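Local coordinates for capsid protein (Macrobrachium rosenbergii nodavirus, PDB 5YKX), which builds the nodavirus shell and carries the protruding P-domain, which probably pairs with a second copy across a two-fold interface, at the interface of chains A and B. Numbering follows the deposited sequence. Chains: chain A/B, Capsid protein.

Contact 1 and contact 2 are two patches of one two-fold interface between P-domain copies, their centres about 15 Å apart. Both draw on strands 10-18 and 114-121: contact 1 uses Tyr11 and Ala120 of both chains together with the C-terminal Asn125, and contact 2 uses B:Ala13, B:Asp14 and B:Arg116 further along the same strands. In contact 1 Ala120 and Val122 meet their own copies, and the Leu9-Asn125 and Tyr11-Ala120 pairs occur twice; contact 2 sets chain B against A:Ile43 and A:Asp83 to A:Tyr85 and recurs with the chains exchanged. The pairing is probably that of the capsid spike, though the crystal alone does not prove it.

Contact 1: the interface of chains A and B. Residues chain A 9, 11, 119-120, 122, 125; chain B 9, 11, 120, 122, 125.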
# COMPACT_ATOMS: atom_id res chain seq x y z
N LEU A 9 18.32 -7.89 6.75
CA LEU A 9 17.16 -7.39 5.97
C LEU A 9 16.39 -6.27 6.69
O LEU A 9 15.89 -6.48 7.78
CB LEU A 9 16.23 -8.53 5.64
CG LEU A 9 14.97 -8.16 4.92
CD1 LEU A 9 15.31 -7.57 3.57
CD2 LEU A 9 14.17 -9.41 4.70
N TYR A 11 13.40 -2.93 5.47
CA TYR A 11 12.68 -2.40 4.33
C TYR A 11 12.87 -0.91 4.34
O TYR A 11 12.80 -0.30 5.38
CB TYR A 11 11.22 -2.77 4.44
CG TYR A 11 10.96 -4.23 4.31
CD1 TYR A 11 10.86 -4.86 3.08
CD2 TYR A 11 10.73 -4.99 5.45
CE1 TYR A 11 10.59 -6.21 3.00
CE2 TYR A 11 10.49 -6.36 5.38
CZ TYR A 11 10.42 -6.96 4.18
OH TYR A 11 10.08 -8.29 4.11
N ARG A 119 11.53 -1.11 -0.93
CA ARG A 119 12.78 -1.80 -1.31
C ARG A 119 13.29 -2.59 -0.09
O ARG A 119 13.50 -2.00 1.01
CB ARG A 119 13.81 -0.74 -1.64
CG ARG A 119 15.22 -1.21 -1.98
CD ARG A 119 16.18 0.01 -2.24
NE ARG A 119 17.59 -0.41 -2.13
CZ ARG A 119 18.54 0.29 -1.54
NH1 ARG A 119 19.76 -0.20 -1.47
NH2 ARG A 119 18.31 1.50 -1.07
N ALA A 120 13.59 -3.83 -0.33
CA ALA A 120 14.28 -4.69 0.62
C ALA A 120 15.78 -4.36 0.57
O ALA A 120 16.41 -4.50 -0.50
CB ALA A 120 14.07 -6.11 0.25
N VAL A 122 19.02 -5.35 1.47
CA VAL A 122 19.63 -6.63 1.75
C VAL A 122 20.69 -6.84 0.69
O VAL A 122 20.47 -6.63 -0.47
CB VAL A 122 18.56 -7.77 1.76
CG1 VAL A 122 17.96 -8.02 0.38
CG2 VAL A 122 19.10 -9.06 2.37
N ASN A 125 20.97 -5.31 -3.05
CA ASN A 125 19.65 -4.73 -3.41
C ASN A 125 19.36 -3.35 -2.70
O ASN A 125 18.57 -2.52 -3.33
CB ASN A 125 18.51 -5.67 -3.10
CG ASN A 125 17.30 -5.36 -3.98
OD1 ASN A 125 17.35 -5.57 -5.16
ND2 ASN A 125 16.20 -4.91 -3.38
N LEU B 9 15.64 -12.62 -5.55
CA LEU B 9 14.75 -11.96 -4.57
C LEU B 9 13.38 -11.76 -5.21
O LEU B 9 13.33 -11.33 -6.35
CB LEU B 9 15.34 -10.62 -4.19
CG LEU B 9 14.54 -9.43 -3.71
CD1 LEU B 9 13.74 -9.74 -2.52
CD2 LEU B 9 15.56 -8.42 -3.25
N TYR B 11 9.09 -10.53 -4.02
CA TYR B 11 8.26 -10.03 -2.93
C TYR B 11 6.96 -10.83 -3.00
O TYR B 11 6.38 -11.03 -4.08
CB TYR B 11 7.98 -8.54 -3.08
CG TYR B 11 9.19 -7.66 -3.00
CD1 TYR B 11 9.63 -7.14 -1.78
CD2 TYR B 11 9.89 -7.31 -4.15
CE1 TYR B 11 10.72 -6.32 -1.69
CE2 TYR B 11 11.01 -6.48 -4.06
CZ TYR B 11 11.43 -6.01 -2.86
OH TYR B 11 12.47 -5.14 -2.77
N ALA B 120 9.65 -9.96 1.63
CA ALA B 120 10.79 -10.20 0.70
C ALA B 120 11.28 -11.67 0.92
O ALA B 120 11.66 -12.07 2.06
CB ALA B 120 11.90 -9.27 0.99
N VAL B 122 14.10 -13.81 0.39
CA VAL B 122 15.54 -13.68 0.14
C VAL B 122 16.21 -14.23 1.39
O VAL B 122 15.68 -14.09 2.49
CB VAL B 122 15.89 -12.20 -0.08
CG1 VAL B 122 15.49 -11.33 1.09
CG2 VAL B 122 17.37 -12.00 -0.43
N ASN B 125 14.59 -15.34 5.00
CA ASN B 125 13.41 -14.53 5.37
C ASN B 125 12.10 -15.10 4.80
O ASN B 125 10.96 -14.84 5.31
CB ASN B 125 13.56 -13.06 4.91
CG ASN B 125 12.64 -12.14 5.66
OD1 ASN B 125 12.74 -12.00 6.87
ND2 ASN B 125 11.70 -11.56 4.97
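A:Ala120 and B:Ala120 meet methyl to methyl at the apolar centre of this patch of the two-fold interface between P-domain copies, with 3.9 Å between their CB atoms. A:Val122 and B:Val122 extend the apolar core, reaching toward each other tip to tip, with CG1 of A:Val122 4.1 Å from CG2 of B:Val122. In both valines CG2 lies anti to the backbone N and CG1 takes the crowded position between N and the carbonyl carbon, and it is these branch tips that touch. Further out, each leucine crosses the partner's C-terminal asparagine at about a right angle. The CD2 methyl of A:Leu9 presses on the amide of B:Asn125, 3.3 Å from its CG, and CD2 of B:Leu9 lies 3.6 Å from CG of A:Asn125 in the twin contact. Each asparagine amide is steadied within its own chain: ND2 of B:Asn125 donates to the carbonyl O of B:Ala120 at 3.0 Å, nearly straight and in both the amide and carbonyl planes, which fixes the amide's rotation under the leucine.

At the polar rim, two tyrosines reach across in opposite directions to cap the alanine backbones. The amide N of B:Ala120 donates to the phenolic OH of A:Tyr11 at 3.0 Å, almost perfectly straight (179° at H). In the reciprocal bond the amide N of A:Ala120 lies at the edge of the B:Tyr11 ring, in its plane. CE1 of each ring also touches the alanine methyl opposite. Behind this rim in chain A, the guanidinium NE of A:Arg119 donates to the backbone O of the C-terminal A:Asn125, on a lone pair, 2.6 Å away.

Contact 2: the interface of chains A and B. Residues chain A 43, 83-85; chain B 13-14, 116.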
# COMPACT_ATOMS: atom_id res chain seq x y z
N ILE A 43 8.89 -3.28 -4.93
CA ILE A 43 7.46 -3.45 -5.07
C ILE A 43 6.86 -2.08 -4.83
O ILE A 43 7.20 -1.38 -3.82
CB ILE A 43 6.89 -4.58 -4.15
CG1 ILE A 43 5.36 -4.73 -4.36
CG2 ILE A 43 7.23 -4.32 -2.70
CD1 ILE A 43 4.80 -5.97 -3.67
N ASP A 83 -5.65 -0.20 -4.55
CA ASP A 83 -5.49 -1.62 -4.49
C ASP A 83 -4.43 -2.08 -5.49
O ASP A 83 -4.13 -1.42 -6.51
CB ASP A 83 -6.84 -2.26 -4.81
CG ASP A 83 -6.96 -3.75 -4.40
OD1 ASP A 83 -6.04 -4.34 -3.77
OD2 ASP A 83 -8.05 -4.30 -4.68
N GLY A 84 -3.93 -3.27 -5.22
CA GLY A 84 -2.97 -3.94 -6.10
C GLY A 84 -1.51 -3.61 -5.77
O GLY A 84 -1.15 -3.03 -4.72
N TYR A 85 -0.60 -4.05 -6.65
CA TYR A 85 0.79 -3.85 -6.41
C TYR A 85 1.51 -4.19 -7.71
O TYR A 85 0.94 -4.91 -8.53
CB TYR A 85 1.36 -4.63 -5.21
CG TYR A 85 1.23 -6.13 -5.42
CD1 TYR A 85 0.13 -6.83 -4.91
CD2 TYR A 85 2.16 -6.81 -6.18
CE1 TYR A 85 -0.02 -8.21 -5.09
CE2 TYR A 85 1.99 -8.17 -6.41
CZ TYR A 85 0.89 -8.84 -5.85
OH TYR A 85 0.76 -10.19 -6.04
N ALA B 13 3.24 -10.56 -1.87
CA ALA B 13 2.34 -9.47 -1.44
C ALA B 13 0.87 -9.90 -1.53
O ALA B 13 -0.02 -9.07 -1.49
CB ALA B 13 2.59 -8.24 -2.31
N ASP B 14 0.63 -11.21 -1.63
CA ASP B 14 -0.71 -11.73 -1.79
C ASP B 14 -1.45 -12.00 -0.47
O ASP B 14 -2.64 -12.26 -0.52
CB ASP B 14 -0.73 -12.96 -2.71
CG ASP B 14 -0.40 -12.56 -4.17
OD1 ASP B 14 -0.89 -11.46 -4.68
OD2 ASP B 14 0.40 -13.27 -4.78
N ARG B 116 -2.52 -5.55 3.67
CA ARG B 116 -1.77 -6.35 2.79
C ARG B 116 -0.40 -6.55 3.47
O ARG B 116 0.22 -5.59 3.85
CB ARG B 116 -1.59 -5.71 1.41
CG ARG B 116 -0.70 -6.50 0.46
CD ARG B 116 -0.55 -5.86 -0.92
NE ARG B 116 -1.81 -5.50 -1.50
CZ ARG B 116 -2.66 -6.30 -2.12
NH1 ARG B 116 -2.39 -7.56 -2.28
NH2 ARG B 116 -3.82 -5.81 -2.53
O HOH W 1 -2.54 -2.79 -2.27
O HOH W 2 2.95 -11.62 -4.70
O HOH W 3 -6.62 -6.99 -3.58
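A:Tyr85, just after strand 79-84 of the viral P-domain, lays its ring against B:Ala13 and points its hydroxyl at B:Asp14, burying 75 Å² against chain B. The B:Ala13 methyl sits over the centre of one ring face, a CH-pi contact with CB 3.7 Å from the centroid. CD1 of A:Ile43 packs tightly on the same methyl, beside the ring. With CG between the backbone N and the carbonyl carbon (chi1 63°), A:Tyr85 sends its phenol across to chain B. There OH donates a short 2.5 Å hydrogen bond to the carboxylate OD1 of B:Asp14, which lies in the ring plane, at its edge; the hydroxyl approaches OD1 from the syn side, 34° out of the carboxylate plane. Water 2 links the same OH to the backbone N of B:Ala13.

B:Arg116 crosses the tyrosine at about a right angle, its guanidinium turned 57° from the ring and its NH1 near CD1 and CE1. A bend at chi3 after an extended start lays the guanidinium between A:Asp83 and the B:Ala13 carbonyl. NH1 donates to the carbonyl O of B:Ala13 at 2.9 Å, in the guanidinium plane, tying the arginine to the strand that carries the buried methyl. On the other branch, NH2 forms a salt bridge with OD1 of A:Asp83, also 2.9 Å long; carboxylate and guanidinium are nearly coplanar, but the N-H is not aimed at this oxygen. Water 3 joins the same two atoms. OD1 also accepts from the backbone N of A:Gly84, above the carboxylate plane. Water 1 bridges NE of B:Arg116 to the carbonyl O of A:Gly84, 2.8 Å from that oxygen.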